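Local coordinates for protein general negative regulator of transcription subunit 4 (Saccharomyces cerevisiae, PDB 5AIE) that serves as an E3 ubiquitin-protein ligase component of the CCR4-NOT complex, which acts in transcription and mRNA turnover, this piece being the ligase's zinc-binding RING domain, at residues Pro23-Tyr35 with Leu44-Asp56. Residues are numbered along the deposited sequence; the frame is centred on the assembly and turned at random.
Sequences PCPCGYQICQFCY and LNGRCPACRRKYD. With ZN (zinc ion), chain D; ZN (zinc ion), chain C.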
ATOM      1  N   PRO A  23      20.872   6.794 -12.039  1.00 94.18           N
ATOM      2  CA  PRO A  23      21.322   5.497 -11.523  1.00 95.83           C
ATOM      3  C   PRO A  23      20.713   4.308 -12.265  1.00 94.41           C
ATOM      4  O   PRO A  23      21.280   3.214 -12.239  1.00 97.13           O
ATOM      5  CB  PRO A  23      20.858   5.523 -10.065  1.00 97.04           C
ATOM      6  CG  PRO A  23      19.708   6.466 -10.052  1.00 93.81           C
ATOM      7  CD  PRO A  23      20.044   7.520 -11.060  1.00 89.91           C
ATOM      8  N   CYS A  24      19.575   4.523 -12.915  1.00 95.57           N
ATOM      9  CA  CYS A  24      18.896   3.464 -13.651  1.00 93.91           C
ATOM     10  C   CYS A  24      18.543   3.935 -15.059  1.00 89.74           C
ATOM     11  O   CYS A  24      18.123   5.076 -15.245  1.00 94.24           O
ATOM     12  CB  CYS A  24      17.636   3.021 -12.901  1.00 94.98           C
ATOM     13  SG  CYS A  24      16.869   1.508 -13.521  1.00100.73           S
ATOM     14  N   PRO A  25      18.725   3.057 -16.062  1.00 92.10           N
ATOM     15  CA  PRO A  25      18.425   3.373 -17.466  1.00 95.91           C
ATOM     16  C   PRO A  25      16.970   3.768 -17.726  1.00 92.47           C
ATOM     17  O   PRO A  25      16.672   4.324 -18.785  1.00 91.34           O
ATOM     18  CB  PRO A  25      18.764   2.066 -18.201  1.00 87.47           C
ATOM     19  CG  PRO A  25      18.843   1.014 -17.135  1.00 93.97           C
ATOM     20  CD  PRO A  25      19.340   1.728 -15.923  1.00 93.22           C
ATOM     21  N   CYS A  26      16.080   3.491 -16.777  1.00 88.89           N
ATOM     22  CA  CYS A  26      14.665   3.807 -16.945  1.00 84.98           C
ATOM     23  C   CYS A  26      14.409   5.308 -16.839  1.00 81.67           C
ATOM     24  O   CYS A  26      13.444   5.820 -17.405  1.00 89.59           O
ATOM     25  CB  CYS A  26      13.823   3.060 -15.910  1.00 83.60           C
ATOM     26  SG  CYS A  26      14.044   3.631 -14.217  1.00 88.76           S
ATOM     27  N   GLY A  27      15.269   6.006 -16.105  1.00 85.64           N
ATOM     28  CA  GLY A  27      15.162   7.448 -15.984  1.00 89.33           C
ATOM     29  C   GLY A  27      14.621   7.927 -14.651  1.00 89.27           C
ATOM     30  O   GLY A  27      14.490   9.132 -14.424  1.00 90.21           O
ATOM     31  N   TYR A  28      14.302   6.988 -13.766  1.00 83.35           N
ATOM     32  CA  TYR A  28      13.786   7.330 -12.445  1.00 80.09           C
ATOM     33  C   TYR A  28      14.889   7.947 -11.589  1.00 96.69           C
ATOM     34  O   TYR A  28      15.919   7.320 -11.344  1.00 90.19           O
ATOM     35  CB  TYR A  28      13.202   6.091 -11.763  1.00 76.78           C
ATOM     36  CG  TYR A  28      12.323   6.397 -10.574  1.00 82.78           C
ATOM     37  CD1 TYR A  28      11.090   7.012 -10.741  1.00 84.46           C
ATOM     38  CD2 TYR A  28      12.720   6.062  -9.286  1.00 84.13           C
ATOM     39  CE1 TYR A  28      10.280   7.294  -9.659  1.00 82.17           C
ATOM     40  CE2 TYR A  28      11.914   6.339  -8.196  1.00 84.19           C
ATOM     41  CZ  TYR A  28      10.696   6.955  -8.390  1.00 89.22           C
ATOM     42  OH  TYR A  28       9.888   7.232  -7.311  1.00 93.04           O
ATOM     43  N   GLN A  29      14.670   9.179 -11.139  1.00 94.88           N
ATOM     44  CA  GLN A  29      15.695   9.916 -10.403  1.00 93.14           C
ATOM     45  C   GLN A  29      15.401  10.031  -8.909  1.00 94.98           C
ATOM     46  O   GLN A  29      14.304  10.417  -8.507  1.00 91.45           O
ATOM     47  CB  GLN A  29      15.866  11.317 -10.995  1.00 93.40           C
ATOM     48  CG  GLN A  29      16.471  11.337 -12.386  1.00 95.62           C
ATOM     49  CD  GLN A  29      16.759  12.743 -12.873  1.00105.30           C
ATOM     50  OE1 GLN A  29      15.843  13.511 -13.169  1.00104.10           O
ATOM     51  NE2 GLN A  29      18.039  13.091 -12.953  1.00105.58           N
ATOM     52  N   ILE A  30      16.396   9.693  -8.097  1.00 97.59           N
ATOM     53  CA  ILE A  30      16.310   9.841  -6.647  1.00 98.60           C
ATOM     54  C   ILE A  30      17.570  10.521  -6.118  1.00 97.42           C
ATOM     55  O   ILE A  30      18.554  10.661  -6.844  1.00100.17           O
ATOM     56  CB  ILE A  30      16.126   8.484  -5.941  1.00 93.83           C
ATOM     57  CG1 ILE A  30      17.314   7.564  -6.229  1.00 80.46           C
ATOM     58  CG2 ILE A  30      14.821   7.826  -6.369  1.00 89.63           C
ATOM     59  CD1 ILE A  30      17.193   6.196  -5.598  1.00 75.50           C
ATOM     60  N   CYS A  31      17.539  10.941  -4.857  1.00103.15           N
ATOM     61  CA  CYS A  31      18.683  11.615  -4.248  1.00103.97           C
ATOM     62  C   CYS A  31      19.887  10.690  -4.101  1.00 99.38           C
ATOM     63  O   CYS A  31      19.758   9.468  -4.161  1.00 90.94           O
ATOM     64  CB  CYS A  31      18.310  12.187  -2.879  1.00 99.36           C
ATOM     65  SG  CYS A  31      17.739  13.899  -2.915  1.00131.69           S
ATOM     66  N   GLN A  32      21.056  11.289  -3.903  1.00108.50           N
ATOM     67  CA  GLN A  32      22.287  10.532  -3.722  1.00101.40           C
ATOM     68  C   GLN A  32      22.262   9.770  -2.402  1.00 97.15           C
ATOM     69  O   GLN A  32      22.911   8.734  -2.261  1.00100.07           O
ATOM     70  CB  GLN A  32      23.503  11.460  -3.773  1.00106.72           C
ATOM     71  N   PHE A  33      21.505  10.290  -1.442  1.00 94.56           N
ATOM     72  CA  PHE A  33      21.385   9.658  -0.134  1.00 97.95           C
ATOM     73  C   PHE A  33      20.374   8.514  -0.165  1.00 92.15           C
ATOM     74  O   PHE A  33      20.602   7.462   0.432  1.00 82.61           O
ATOM     75  CB  PHE A  33      20.989  10.687   0.927  1.00101.02           C
ATOM     76  CG  PHE A  33      21.966  11.821   1.067  1.00101.30           C
ATOM     77  CD1 PHE A  33      23.224  11.604   1.606  1.00102.39           C
ATOM     78  CD2 PHE A  33      21.627  13.102   0.663  1.00102.12           C
ATOM     79  CE1 PHE A  33      24.127  12.642   1.737  1.00101.27           C
ATOM     80  CE2 PHE A  33      22.526  14.146   0.792  1.00109.73           C
ATOM     81  CZ  PHE A  33      23.777  13.914   1.330  1.00107.10           C
ATOM     82  N   CYS A  34      19.261   8.723  -0.862  1.00101.22           N
ATOM     83  CA  CYS A  34      18.258   7.677  -1.030  1.00 90.18           C
ATOM     84  C   CYS A  34      18.815   6.530  -1.865  1.00 85.72           C
ATOM     85  O   CYS A  34      18.475   5.366  -1.647  1.00 84.42           O
ATOM     86  CB  CYS A  34      16.991   8.236  -1.684  1.00 86.74           C
ATOM     87  SG  CYS A  34      15.977   9.272  -0.601  1.00 83.94           S
ATOM     88  N   TYR A  35      19.675   6.871  -2.818  1.00 85.75           N
ATOM     89  CA  TYR A  35      20.342   5.881  -3.654  1.00 86.81           C
ATOM     90  C   TYR A  35      21.216   4.955  -2.815  1.00 94.91           C
ATOM     91  O   TYR A  35      21.046   3.735  -2.839  1.00 91.43           O
ATOM     92  CB  TYR A  35      21.180   6.575  -4.730  1.00 91.41           C
ATOM     93  CG  TYR A  35      22.088   5.650  -5.508  1.00 93.95           C
ATOM     94  CD1 TYR A  35      21.592   4.855  -6.532  1.00 94.04           C
ATOM     95  CD2 TYR A  35      23.444   5.573  -5.219  1.00 94.64           C
ATOM     96  CE1 TYR A  35      22.422   4.009  -7.244  1.00 93.74           C
ATOM     97  CE2 TYR A  35      24.280   4.731  -5.926  1.00 92.46           C
ATOM     98  CZ  TYR A  35      23.764   3.953  -6.938  1.00 87.14           C
ATOM     99  OH  TYR A  35      24.595   3.113  -7.643  1.00 88.51           O
ATOM    100  N   LEU A  44      17.027  -3.607   2.871  1.00106.05           N
ATOM    101  CA  LEU A  44      16.568  -3.139   1.565  1.00 97.88           C
ATOM    102  C   LEU A  44      17.117  -4.007   0.438  1.00104.59           C
ATOM    103  O   LEU A  44      18.210  -4.565   0.546  1.00107.48           O
ATOM    104  CB  LEU A  44      16.961  -1.674   1.349  1.00 96.52           C
ATOM    105  CG  LEU A  44      16.346  -0.687   2.342  1.00 91.71           C
ATOM    106  CD1 LEU A  44      16.572   0.755   1.905  1.00 88.64           C
ATOM    107  CD2 LEU A  44      14.864  -0.968   2.538  1.00 87.29           C
ATOM    108  N   ASN A  45      16.343  -4.115  -0.637  1.00105.75           N
ATOM    109  CA  ASN A  45      16.695  -4.949  -1.782  1.00103.91           C
ATOM    110  C   ASN A  45      17.821  -4.358  -2.623  1.00105.02           C
ATOM    111  O   ASN A  45      18.679  -5.085  -3.129  1.00114.87           O
ATOM    112  CB  ASN A  45      15.458  -5.177  -2.652  1.00105.06           C
ATOM    113  CG  ASN A  45      14.673  -3.900  -2.895  1.00107.47           C
ATOM    114  OD1 ASN A  45      15.239  -2.863  -3.243  1.00111.58           O
ATOM    115  ND2 ASN A  45      13.363  -3.967  -2.699  1.00108.35           N
ATOM    116  N   GLY A  46      17.808  -3.039  -2.779  1.00101.09           N
ATOM    117  CA  GLY A  46      18.842  -2.354  -3.532  1.00 99.69           C
ATOM    118  C   GLY A  46      18.595  -2.337  -5.029  1.00102.85           C
ATOM    119  O   GLY A  46      19.490  -2.641  -5.815  1.00100.06           O
ATOM    120  N   ARG A  47      17.376  -1.985  -5.423  1.00101.47           N
ATOM    121  CA  ARG A  47      17.025  -1.868  -6.836  1.00103.63           C
ATOM    122  C   ARG A  47      16.119  -0.664  -7.075  1.00100.60           C
ATOM    123  O   ARG A  47      15.599  -0.072  -6.129  1.00 98.31           O
ATOM    124  CB  ARG A  47      16.356  -3.152  -7.335  1.00102.34           C
ATOM    125  CG  ARG A  47      15.369  -3.768  -6.356  1.00100.25           C
ATOM    126  CD  ARG A  47      14.772  -5.056  -6.905  1.00102.75           C
ATOM    127  NE  ARG A  47      15.796  -5.984  -7.381  1.00102.25           N
ATOM    128  CZ  ARG A  47      15.547  -7.224  -7.790  1.00103.42           C
ATOM    129  NH1 ARG A  47      14.306  -7.691  -7.776  1.00107.55           N
ATOM    130  NH2 ARG A  47      16.539  -7.999  -8.208  1.00104.21           N
ATOM    131  N   CYS A  48      15.937  -0.305  -8.342  1.00 94.97           N
ATOM    132  CA  CYS A  48      15.150   0.870  -8.704  1.00 97.96           C
ATOM    133  C   CYS A  48      13.684   0.743  -8.291  1.00 92.42           C
ATOM    134  O   CYS A  48      13.028  -0.249  -8.603  1.00 83.19           O
ATOM    135  CB  CYS A  48      15.242   1.126 -10.209  1.00 94.18           C
ATOM    136  SG  CYS A  48      14.275   2.541 -10.781  1.00 89.31           S
ATOM    137  N   PRO A  49      13.167   1.761  -7.586  1.00 93.96           N
ATOM    138  CA  PRO A  49      11.778   1.795  -7.111  1.00 91.60           C
ATOM    139  C   PRO A  49      10.748   1.784  -8.241  1.00 91.11           C
ATOM    140  O   PRO A  49       9.558   1.619  -7.976  1.00 85.22           O
ATOM    141  CB  PRO A  49      11.705   3.116  -6.336  1.00 86.72           C
ATOM    142  CG  PRO A  49      13.113   3.412  -5.954  1.00 90.61           C
ATOM    143  CD  PRO A  49      13.942   2.912  -7.094  1.00 95.12           C
ATOM    144  N   ALA A  50      11.200   1.961  -9.477  1.00 90.10           N
ATOM    145  CA  ALA A  50      10.297   1.984 -10.621  1.00 84.37           C
ATOM    146  C   ALA A  50      10.228   0.630 -11.322  1.00 87.05           C
ATOM    147  O   ALA A  50       9.237  -0.089 -11.200  1.00 82.65           O
ATOM    148  CB  ALA A  50      10.719   3.066 -11.604  1.00 87.32           C
ATOM    149  N   CYS A  51      11.284   0.285 -12.054  1.00 86.18           N
ATOM    150  CA  CYS A  51      11.277  -0.922 -12.877  1.00 86.31           C
ATOM    151  C   CYS A  51      11.988  -2.101 -12.216  1.00 88.48           C
ATOM    152  O   CYS A  51      12.223  -3.124 -12.861  1.00 99.42           O
ATOM    153  CB  CYS A  51      11.915  -0.635 -14.237  1.00 93.53           C
ATOM    154  SG  CYS A  51      13.679  -0.265 -14.179  1.00 93.19           S
ATOM    155  N   ARG A  52      12.331  -1.947 -10.940  1.00 88.22           N
ATOM    156  CA  ARG A  52      12.944  -3.014 -10.144  1.00 88.86           C
ATOM    157  C   ARG A  52      14.254  -3.542 -10.727  1.00 96.06           C
ATOM    158  O   ARG A  52      14.662  -4.665 -10.428  1.00104.71           O
ATOM    159  CB  ARG A  52      11.962  -4.176  -9.967  1.00 87.29           C
ATOM    160  CG  ARG A  52      10.659  -3.792  -9.293  1.00 97.28           C
ATOM    161  CD  ARG A  52       9.804  -5.015  -9.018  1.00101.93           C
ATOM    162  NE  ARG A  52      10.447  -5.927  -8.078  1.00110.00           N
ATOM    163  CZ  ARG A  52      10.312  -5.854  -6.757  1.00102.80           C
ATOM    164  NH1 ARG A  52       9.553  -4.910  -6.219  1.00101.67           N
ATOM    165  NH2 ARG A  52      10.934  -6.726  -5.976  1.00102.66           N
ATOM    166  N   ARG A  53      14.913  -2.735 -11.551  1.00 93.13           N
ATOM    167  CA  ARG A  53      16.186  -3.135 -12.138  1.00 95.52           C
ATOM    168  C   ARG A  53      17.304  -2.956 -11.115  1.00101.24           C
ATOM    169  O   ARG A  53      17.385  -1.925 -10.448  1.00 97.08           O
ATOM    170  CB  ARG A  53      16.478  -2.328 -13.406  1.00 97.10           C
ATOM    171  CG  ARG A  53      17.391  -3.030 -14.404  1.00101.25           C
ATOM    172  CD  ARG A  53      17.676  -2.148 -15.614  1.00 96.00           C
ATOM    173  NE  ARG A  53      16.479  -1.887 -16.412  1.00105.87           N
ATOM    174  CZ  ARG A  53      16.304  -2.317 -17.659  1.00111.41           C
ATOM    175  NH1 ARG A  53      17.250  -3.028 -18.258  1.00109.25           N
ATOM    176  NH2 ARG A  53      15.185  -2.029 -18.311  1.00102.82           N
ATOM    177  N   LYS A  54      18.158  -3.966 -10.990  1.00103.86           N
ATOM    178  CA  LYS A  54      19.240  -3.941 -10.011  1.00101.99           C
ATOM    179  C   LYS A  54      20.308  -2.912 -10.370  1.00103.63           C
ATOM    180  O   LYS A  54      20.679  -2.767 -11.536  1.00103.67           O
ATOM    181  CB  LYS A  54      19.875  -5.328  -9.882  1.00 97.54           C
ATOM    182  N   TYR A  55      20.799  -2.199  -9.361  1.00104.95           N
ATOM    183  CA  TYR A  55      21.836  -1.196  -9.568  1.00105.17           C
ATOM    184  C   TYR A  55      23.196  -1.839  -9.814  1.00110.40           C
ATOM    185  O   TYR A  55      23.432  -2.987  -9.435  1.00110.33           O
ATOM    186  CB  TYR A  55      21.917  -0.248  -8.370  1.00 95.59           C
ATOM    187  CG  TYR A  55      20.730   0.678  -8.233  1.00 92.45           C
ATOM    188  CD1 TYR A  55      20.518   1.702  -9.146  1.00 90.62           C
ATOM    189  CD2 TYR A  55      19.829   0.536  -7.185  1.00 94.50           C
ATOM    190  CE1 TYR A  55      19.437   2.553  -9.025  1.00 86.94           C
ATOM    191  CE2 TYR A  55      18.746   1.387  -7.056  1.00 98.28           C
ATOM    192  CZ  TYR A  55      18.555   2.393  -7.979  1.00 91.84           C
ATOM    193  OH  TYR A  55      17.478   3.241  -7.856  1.00 90.06           O
ATOM    194  N   ASP A  56      24.088  -1.088 -10.453  1.00113.37           N
ATOM    195  CA  ASP A  56      25.426  -1.575 -10.765  1.00119.22           C
ATOM    196  C   ASP A  56      26.476  -0.494 -10.525  1.00121.94           C
ATOM    197  O   ASP A  56      27.144  -0.482  -9.491  1.00115.30           O
ATOM    198  CB  ASP A  56      25.492  -2.061 -12.214  1.00120.00           C
ATOM    199  CG  ASP A  56      25.035  -1.007 -13.204  1.00121.91           C
ATOM    200  OD1 ASP A  56      24.211  -0.150 -12.823  1.00123.40           O
ATOM    201  OD2 ASP A  56      25.499  -1.036 -14.363  1.00118.51           O
TER
HETATM  202 ZN    ZN D1084      14.501   1.617 -13.067  1.00 96.10          ZN
HETATM  203 ZN    ZN C1083      16.464  11.408  -1.546  1.00 93.17          ZN
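The ring of Y55 lies under the edge of Y35: CE1 of Y35 sits over one face of it, 3.5 Å from Y55 CD1. The planes meet at 79°, an edge-to-face pair. Y35 reaches across because its CG stands anti to the backbone N (chi1 171°), and its OH bonds to R39 in the same helix. P23 runs alongside Y55, its CB 3.5 Å from Y55 CE1, while I30 CD1 meets the hydroxyl of Y55 from the opposite direction. An alanine in place of Y55 would probably leave the edge of Y35 without the face it packs on, and P23 CB and I30 CD1 without their partner.

Next to this cluster, one zinc ion ties the two segments together, held by C24 and C26 from 23-35 and C48 and C51 from 44-56, with C51 SG 2.3 Å from the metal. Two backbone amides also point at sulfur: Y28 N at C26 SG (3.4 Å) and A50 N at C48 SG, a pairing that probably tempers the charge on both. Beyond the metal, A50 CB sits over a face of the Y28 ring, 4.3 Å from its centroid, and P49 CB touches Y28 CE2. Y28 and P49 also pack on another protein's chain, consistent with an E2-docking surface.

C34, with C7 and C10, binds the other zinc ion of this RING cross-brace at the start of helix 32-40; that helix links the two loops and brings Y35 and R39 against Y55.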